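Local coordinates for probable spore coat polysaccharide biosynthesis protein E (Chromobacterium violaceum ATCC 12472, PDB 3G8R) that probably acts as an N-acylneuraminate-9-phosphate synthase-like enzyme, binding zinc in a TIM-barrel domain that a linker joins to a following SAF domain, at residues Val67-Phe70 / Glu71-Leu75; Pro98-Glu101 / Glu102-Asp105; Val154-Met157 / Leu158-Lys162; Ser239-Pro242 / Glu243-Arg246. All coordinates share one frame; numbering follows the deposited sequence.

Contact 1. Residues Val67-Phe70 / Glu71-Leu75; sequences VKRF and EETRL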
# COMPACT_ATOMS: atom_id res chain seq x y z
N VAL A 67 -26.30 16.01 -21.29
CA VAL A 67 -27.71 16.35 -21.40
C VAL A 67 -28.56 15.18 -21.91
O VAL A 67 -29.51 14.78 -21.25
CB VAL A 67 -27.92 17.56 -22.30
CG1 VAL A 67 -29.40 17.88 -22.42
CG2 VAL A 67 -27.19 18.71 -21.73
N LYS A 68 -28.19 14.65 -23.07
CA LYS A 68 -29.01 13.64 -23.75
C LYS A 68 -29.00 12.34 -22.97
O LYS A 68 -30.06 11.69 -22.81
CB LYS A 68 -28.48 13.40 -25.17
CG LYS A 68 -29.35 12.53 -26.03
CD LYS A 68 -28.79 12.37 -27.42
CE LYS A 68 -28.99 10.93 -27.93
NZ LYS A 68 -29.62 10.86 -29.31
N ARG A 69 -27.82 11.97 -22.48
CA ARG A 69 -27.70 10.76 -21.68
C ARG A 69 -28.64 10.85 -20.46
O ARG A 69 -29.38 9.89 -20.18
CB ARG A 69 -26.23 10.49 -21.32
CG ARG A 69 -26.00 9.64 -20.09
CD ARG A 69 -26.03 8.10 -20.30
NE ARG A 69 -25.31 7.45 -19.19
CZ ARG A 69 -25.40 6.17 -18.82
NH1 ARG A 69 -26.21 5.31 -19.46
NH2 ARG A 69 -24.67 5.75 -17.77
N PHE A 70 -28.68 12.02 -19.81
CA PHE A 70 -29.53 12.22 -18.66
C PHE A 70 -31.00 12.14 -18.98
O PHE A 70 -31.77 11.50 -18.26
CB PHE A 70 -29.25 13.56 -18.00
CG PHE A 70 -27.96 13.61 -17.22
CD1 PHE A 70 -27.36 14.82 -16.93
CD2 PHE A 70 -27.33 12.44 -16.80
CE1 PHE A 70 -26.17 14.86 -16.21
CE2 PHE A 70 -26.13 12.49 -16.08
CZ PHE A 70 -25.56 13.70 -15.80
N GLU A 71 -31.41 12.81 -20.06
CA GLU A 71 -32.82 12.82 -20.44
C GLU A 71 -33.32 11.42 -20.79
O GLU A 71 -34.39 11.03 -20.36
CB GLU A 71 -33.11 13.82 -21.57
CG GLU A 71 -32.96 15.30 -21.16
CD GLU A 71 -33.28 16.30 -22.28
OE1 GLU A 71 -33.97 17.31 -21.99
OE2 GLU A 71 -32.85 16.09 -23.45
N GLU A 72 -32.51 10.67 -21.55
CA GLU A 72 -32.90 9.34 -22.03
C GLU A 72 -33.11 8.28 -20.95
O GLU A 72 -33.93 7.37 -21.11
CB GLU A 72 -31.85 8.81 -22.99
CG GLU A 72 -31.91 9.36 -24.40
CD GLU A 72 -30.83 8.77 -25.29
OE1 GLU A 72 -31.00 8.81 -26.53
OE2 GLU A 72 -29.82 8.24 -24.75
N THR A 73 -32.36 8.39 -19.86
CA THR A 73 -32.38 7.36 -18.83
C THR A 73 -33.20 7.77 -17.61
O THR A 73 -33.18 7.08 -16.57
CB THR A 73 -30.96 6.99 -18.38
OG1 THR A 73 -30.24 8.18 -18.07
CG2 THR A 73 -30.23 6.26 -19.50
N ARG A 74 -33.91 8.89 -17.75
CA ARG A 74 -34.81 9.43 -16.72
C ARG A 74 -35.68 8.35 -16.04
O ARG A 74 -36.24 7.48 -16.72
CB ARG A 74 -35.68 10.53 -17.37
CG ARG A 74 -36.59 11.34 -16.46
CD ARG A 74 -37.74 12.01 -17.25
NE ARG A 74 -38.39 13.06 -16.46
CZ ARG A 74 -38.15 14.37 -16.60
NH1 ARG A 74 -38.78 15.25 -15.82
NH2 ARG A 74 -37.29 14.80 -17.52
N LEU A 75 -35.74 8.38 -14.71
CA LEU A 75 -36.70 7.55 -13.95
C LEU A 75 -37.56 8.38 -12.96
O LEU A 75 -37.11 9.39 -12.41
CB LEU A 75 -35.99 6.40 -13.23
CG LEU A 75 -35.45 5.19 -14.03
CD1 LEU A 75 -34.78 4.24 -13.07
CD2 LEU A 75 -36.53 4.45 -14.80
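The guanidinium of Arg69 meets the methyl CG2 of Thr73 obliquely, NH1 lying 4.1 Å from that carbon, while its NH2 is hydrogen-bonded to Asn15. The Phe70 ring turns from this turn of helix toward Phe303 of the second subunit, the two rings inclined at about 50°. One carboxylate, that of Glu72, comes beside the bent end of Lys68: OE1 lies 3.2 Å from CE and makes a long salt bridge of 3.7 Å with NZ, a pairing suited to the exposed flank of a helix. Glu71 instead runs alongside Val67, its stem over the valine carbonyl, and OE2 is held by the backbone N of Gly60. Two main-chain bonds, Glu71 N to Val67 O and Glu72 N to Lys68 O, carry the helix; the third, from Thr73 N to Arg69 O, is weak, and Thr73 OG1 supplements it. With chi1 at 51°, OG1 swings back and donates to Arg69 O over 2.8 Å. A hydroxyl residue suits the place just past the helix, since it can supply this bond. The short helix 67-72 belongs to the segment of chain between strand 40-47 and strand 93-98, just before helix 77-89, with Val67 and Phe70 facing the second subunit.

Contact 2. Residues Pro98-Glu101 / Glu102-Asp105; sequences PFDE and ESVD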
# COMPACT_ATOMS: atom_id res chain seq x y z
N PRO A 98 -27.32 12.93 -4.47
CA PRO A 98 -28.20 13.99 -4.92
C PRO A 98 -27.39 15.03 -5.66
O PRO A 98 -26.22 15.23 -5.36
CB PRO A 98 -28.63 14.60 -3.61
CG PRO A 98 -27.37 14.56 -2.81
CD PRO A 98 -26.71 13.25 -3.17
N PHE A 99 -27.98 15.73 -6.60
CA PHE A 99 -27.26 16.83 -7.21
C PHE A 99 -28.00 18.12 -7.00
O PHE A 99 -27.43 19.20 -7.19
CB PHE A 99 -27.01 16.57 -8.70
CG PHE A 99 -26.13 15.40 -8.95
CD1 PHE A 99 -24.79 15.58 -9.28
CD2 PHE A 99 -26.62 14.10 -8.85
CE1 PHE A 99 -23.95 14.49 -9.50
CE2 PHE A 99 -25.81 13.01 -9.06
CZ PHE A 99 -24.47 13.20 -9.38
N ASP A 100 -29.28 17.99 -6.58
CA ASP A 100 -30.23 19.09 -6.33
C ASP A 100 -30.50 19.15 -4.86
O ASP A 100 -30.39 18.15 -4.17
CB ASP A 100 -31.61 18.74 -6.86
CG ASP A 100 -31.68 18.77 -8.33
OD1 ASP A 100 -31.93 17.70 -8.91
OD2 ASP A 100 -31.53 19.86 -8.92
N GLU A 101 -30.97 20.30 -4.38
CA GLU A 101 -31.51 20.35 -3.04
C GLU A 101 -32.72 19.46 -2.98
O GLU A 101 -32.83 18.62 -2.10
CB GLU A 101 -31.84 21.78 -2.59
CG GLU A 101 -31.68 22.85 -3.66
CD GLU A 101 -30.23 23.16 -3.96
OE1 GLU A 101 -29.50 23.59 -3.04
OE2 GLU A 101 -29.83 22.93 -5.12
N GLU A 102 -33.61 19.62 -3.96
CA GLU A 102 -34.83 18.82 -4.02
C GLU A 102 -34.55 17.32 -4.01
O GLU A 102 -35.40 16.55 -3.58
CB GLU A 102 -35.70 19.20 -5.24
CG GLU A 102 -37.09 18.51 -5.26
CD GLU A 102 -38.09 19.17 -6.23
OE1 GLU A 102 -39.16 18.56 -6.49
OE2 GLU A 102 -37.81 20.30 -6.71
N SER A 103 -33.38 16.91 -4.49
CA SER A 103 -33.06 15.48 -4.50
C SER A 103 -32.67 15.00 -3.11
O SER A 103 -32.89 13.84 -2.76
CB SER A 103 -31.99 15.15 -5.55
OG SER A 103 -32.43 15.55 -6.84
N VAL A 104 -32.11 15.89 -2.31
CA VAL A 104 -31.91 15.58 -0.91
C VAL A 104 -33.27 15.29 -0.25
O VAL A 104 -33.41 14.31 0.49
CB VAL A 104 -31.21 16.73 -0.14
CG1 VAL A 104 -31.13 16.41 1.36
CG2 VAL A 104 -29.83 17.02 -0.72
N ASP A 105 -34.25 16.16 -0.51
CA ASP A 105 -35.58 16.00 0.06
C ASP A 105 -36.05 14.61 -0.26
O ASP A 105 -36.49 13.86 0.63
CB ASP A 105 -36.54 17.01 -0.56
CG ASP A 105 -36.39 18.39 0.03
OD1 ASP A 105 -36.33 18.50 1.28
OD2 ASP A 105 -36.34 19.38 -0.74
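Ser103 OG donates to Asp100 OD1 over 3.0 Å, a side-chain bond between the residue just before the helix and the residue three positions further on. The carboxylate oxygen uses its anti lone pair, turned away from OD2, and also accepts from the backbone N of Asn49, so this buried oxygen is gripped twice. With OG anti to its own carbonyl carbon (chi1 -58°), the serine directs its hydroxyl back at the aspartate. A small hydroxyl residue fits here because it can bond in a buried place without bulk.

Main-chain bonding is loose in this first turn. Ser103 N and Val104 N both reach Asp100 O weakly, and a firmer bond comes with Asp105 N to Glu101 O, 3.3 Å long at 157°. Asp100 holds the N-cap position, yet its carboxylate makes no capping bond. The strand 93-98, this turn and helix 101-109 form one beta-alpha unit of the TIM barrel, entered from the C-terminal end of the strand.

Apolar packing is modest: Pro98 CB lies 3.9 Å from Ser103 CB and 4.0 Å from Val104 CG2, Pro98 and Val104 slanting past each other. A proline gives a compact, rigid surface at the strand's end, and the branched Val104 packs against it and also touches Arg130 and Ile131 of helix 125-132.

The charged and aromatic groups find partners beyond the turn. Glu101 bends at chi2 and forms a salt bridge from OE2 to Arg280 of the second subunit, whereas Asp105 pairs with Arg130. Phe99 points away from the helix turn and makes a cation-pi contact with Arg48.

Contact 3. Residues Val154-Met157 / Leu158-Lys162; sequences VSFM and LHRGK
Phe156, Met157 and Val154 meet the residues that end helix 147-158 in a Schellman motif, with Gly161 as the C-prime residue. Lys162 N donates to Met157 O over 3.2 Å, and inside it Gly161 N donates to Leu158 O over 3.0 Å; the chain from Leu158 to Gly161 is modelled as a type II turn. Gly161 has a positive phi, 67°, that favours glycine. Upstream, the ordinary helical bonds persist, Leu158 N to Val154 O and His159 N to Ser155 O, until His159 leaves helical geometry.

Apolar contact joins Val154 and Leu158, which run alongside each other in the same direction, with CG1 of the valine 3.7 Å from CD1 of the leucine. The branched Val154 packs on Ile166 of the barrel strand 164-168, while Leu158 lies at the rim against Val195. Met157, a selenomethionine here, packs on Leu164. The long, flexible chain of Met157 brings SE to 4.0 Å from CD of Lys162. The lysine's amino end passes on to the carbonyl oxygens of Ser134 and Ala132, so its aliphatic stem packs while its charge is bonded to backbone.

Polar and aromatic contacts meet at Arg160. A bond from its NH1 to Phe156 O is doubtful, because that carbonyl oxygen is modelled implausibly close to His159 O. The arginine chain, bent at chi3, folds back so that the guanidinium lies against Phe156, the two planes 30° apart, with CE2 of the ring over one guanidinium face, 4.0 Å from CZ of Arg160.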
# COMPACT_ATOMS: atom_id res chain seq x y z
N VAL A 154 -14.24 19.47 5.01
CA VAL A 154 -14.03 18.56 6.12
C VAL A 154 -14.35 19.27 7.41
O VAL A 154 -15.29 18.91 8.10
CB VAL A 154 -12.59 18.03 6.18
CG1 VAL A 154 -12.28 17.51 7.55
CG2 VAL A 154 -12.41 16.90 5.24
N SER A 155 -13.59 20.31 7.71
CA SER A 155 -13.78 21.10 8.91
C SER A 155 -15.26 21.40 9.15
O SER A 155 -15.78 21.15 10.23
CB SER A 155 -12.96 22.38 8.77
OG SER A 155 -13.40 23.40 9.65
N PHE A 156 -15.94 21.88 8.13
CA PHE A 156 -17.30 22.34 8.30
C PHE A 156 -18.25 21.21 8.63
O PHE A 156 -19.09 21.36 9.50
CB PHE A 156 -17.73 23.10 7.05
CG PHE A 156 -19.19 22.94 6.68
CD1 PHE A 156 -19.59 21.92 5.83
CD2 PHE A 156 -20.14 23.84 7.14
CE1 PHE A 156 -20.91 21.77 5.47
CE2 PHE A 156 -21.47 23.71 6.78
CZ PHE A 156 -21.85 22.67 5.94
N MSE A 157 -18.12 20.08 7.94
CA MSE A 157 -18.86 18.87 8.28
C MSE A 157 -18.50 18.30 9.65
O MSE A 157 -19.37 17.84 10.38
CB MSE A 157 -18.65 17.82 7.19
CG MSE A 157 -19.31 18.18 5.84
SE MSE A 157 -21.10 17.99 5.83
CE MSE A 157 -21.57 18.82 4.32
N LEU A 158 -17.22 18.31 10.01
CA LEU A 158 -16.79 17.66 11.26
C LEU A 158 -17.26 18.45 12.46
O LEU A 158 -17.57 17.90 13.53
CB LEU A 158 -15.28 17.53 11.32
CG LEU A 158 -14.59 16.33 10.65
CD1 LEU A 158 -13.09 16.33 10.99
CD2 LEU A 158 -15.22 14.99 10.98
N HIS A 159 -17.25 19.77 12.29
CA HIS A 159 -17.83 20.65 13.25
C HIS A 159 -19.30 20.61 12.92
O HIS A 159 -19.68 20.85 11.77
CB HIS A 159 -17.30 22.05 13.03
CG HIS A 159 -17.75 23.01 14.07
ND1 HIS A 159 -18.70 23.98 13.81
CD2 HIS A 159 -17.42 23.13 15.37
CE1 HIS A 159 -18.91 24.68 14.91
NE2 HIS A 159 -18.14 24.19 15.87
N ARG A 160 -20.14 20.31 13.91
CA ARG A 160 -21.52 19.92 13.61
C ARG A 160 -21.63 18.40 13.33
O ARG A 160 -22.60 17.91 12.75
CB ARG A 160 -22.14 20.81 12.51
CG ARG A 160 -22.30 20.17 11.16
CD ARG A 160 -22.42 21.23 10.08
NE ARG A 160 -22.99 22.50 10.54
CZ ARG A 160 -22.30 23.64 10.69
NH1 ARG A 160 -20.98 23.69 10.42
NH2 ARG A 160 -22.93 24.73 11.12
N GLY A 161 -20.60 17.69 13.78
CA GLY A 161 -20.73 16.31 14.25
C GLY A 161 -21.09 15.22 13.27
O GLY A 161 -21.57 14.16 13.67
N LYS A 162 -20.83 15.47 11.99
CA LYS A 162 -21.13 14.52 10.95
C LYS A 162 -20.20 13.30 10.89
O LYS A 162 -19.02 13.38 11.18
CB LYS A 162 -21.17 15.24 9.62
CG LYS A 162 -22.57 15.52 9.19
CD LYS A 162 -22.89 16.98 9.30
CE LYS A 162 -24.35 17.22 9.77
NZ LYS A 162 -25.34 16.44 8.97

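Contact 4. Residues Ser239-Pro242 / Glu243-Arg246; sequences SANP and EQVR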
# COMPACT_ATOMS: atom_id res chain seq x y z
N SER A 239 -17.25 0.46 -16.19
CA SER A 239 -18.29 -0.16 -15.38
C SER A 239 -18.11 -1.64 -15.42
O SER A 239 -17.99 -2.21 -16.49
CB SER A 239 -19.68 0.22 -15.87
OG SER A 239 -19.80 1.63 -15.90
N ALA A 240 -18.07 -2.26 -14.25
CA ALA A 240 -17.77 -3.70 -14.17
C ALA A 240 -19.03 -4.53 -14.22
O ALA A 240 -20.02 -4.18 -13.59
CB ALA A 240 -16.96 -4.03 -12.91
N ASN A 241 -18.98 -5.64 -14.96
CA ASN A 241 -20.06 -6.60 -14.95
C ASN A 241 -19.96 -7.49 -13.73
O ASN A 241 -18.97 -7.44 -13.01
CB ASN A 241 -20.03 -7.43 -16.23
CG ASN A 241 -18.79 -8.25 -16.37
OD1 ASN A 241 -18.47 -9.05 -15.51
ND2 ASN A 241 -18.09 -8.07 -17.47
N PRO A 242 -20.98 -8.34 -13.48
CA PRO A 242 -20.98 -9.17 -12.27
C PRO A 242 -19.80 -10.11 -12.17
O PRO A 242 -19.35 -10.41 -11.06
CB PRO A 242 -22.28 -9.97 -12.41
CG PRO A 242 -23.17 -9.05 -13.14
CD PRO A 242 -22.27 -8.43 -14.19
N GLU A 243 -19.29 -10.57 -13.30
CA GLU A 243 -18.11 -11.44 -13.31
C GLU A 243 -16.89 -10.67 -12.78
O GLU A 243 -16.07 -11.23 -12.02
CB GLU A 243 -17.83 -12.02 -14.71
CG GLU A 243 -19.03 -12.77 -15.38
CD GLU A 243 -20.21 -11.86 -15.83
OE1 GLU A 243 -20.06 -11.10 -16.82
OE2 GLU A 243 -21.30 -11.95 -15.20
N GLN A 244 -16.76 -9.39 -13.14
CA GLN A 244 -15.56 -8.69 -12.72
C GLN A 244 -15.69 -8.09 -11.35
O GLN A 244 -14.67 -7.79 -10.71
CB GLN A 244 -14.97 -7.70 -13.76
CG GLN A 244 -15.93 -7.03 -14.71
CD GLN A 244 -15.28 -6.59 -16.01
OE1 GLN A 244 -15.79 -5.75 -16.72
NE2 GLN A 244 -14.14 -7.17 -16.32
N VAL A 245 -16.92 -7.95 -10.87
CA VAL A 245 -17.10 -7.55 -9.48
C VAL A 245 -16.63 -8.63 -8.52
O VAL A 245 -15.94 -8.32 -7.57
CB VAL A 245 -18.54 -7.16 -9.14
CG1 VAL A 245 -18.63 -6.79 -7.69
CG2 VAL A 245 -18.95 -5.96 -9.97
N ARG A 246 -16.99 -9.88 -8.79
CA ARG A 246 -16.58 -10.97 -7.93
C ARG A 246 -15.09 -11.03 -7.87
O ARG A 246 -14.53 -11.23 -6.81
CB ARG A 246 -17.08 -12.29 -8.46
CG ARG A 246 -16.72 -13.45 -7.55
CD ARG A 246 -17.79 -14.54 -7.54
NE ARG A 246 -17.30 -15.67 -6.76
CZ ARG A 246 -17.62 -15.91 -5.49
NH1 ARG A 246 -17.06 -16.94 -4.88
NH2 ARG A 246 -18.49 -15.13 -4.85
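The backbone turns into a helix at Asn241, whose carbonyl oxygen takes Val245 N in a bond of 3.0 Å and, more weakly, Gln244 N. The asparagine side chain adds a second acceptor for the latter amide: OD1 receives Gln244 N over 2.9 Å, the donor standing 37° above the carbonyl plane of the amide. With chi1 at 63°, CG sits between the backbone N and carbonyl carbon, which brings OD1 round over the first turn. Asn241 is thus the N-cap of helix 242-259, the last barrel helix, following strand 221-225 of the TIM barrel. Asparagine suits the place because its short amide can accept from an amide that the main chain holds only weakly, and Pro242 has no N-H to satisfy, which suits the first position of a helix.

Gln244 lays its amide flat over that of Asn241, the planes 3° apart and stacked, while its CG lies 3.6 Å from CB of Ala240. The small alanine methyl also meets Val245 CG2 at 4.0 Å. Pro242 and Val245 also pack on Ile30 of helix 21-33, and the side chain of Ser239 lies about 4 Å from that of the zinc ligand His225.

Overall arrangement
From the N terminus the contacts follow in series, none nesting in or crossing another, and each closes only a turn of chain. Contact 1 ends the short helix inserted between strands 40-47 and 93-98; contact 2 starts the helix after strand 93-98. Their centres are about 17 Å apart, and both touch the second subunit. Contact 3 ends helix 147-158 and turns the chain into strand 164-168, away from the zinc. Contact 4 opens helix 242-259 after the eighth strand, beside the zinc ligand His225. Contacts 2 and 4 thus lead from barrel strands into helices, while contact 3 returns from helix to strand; contacts 3 and 4 lie farthest apart, with centres about 35 Å from each other.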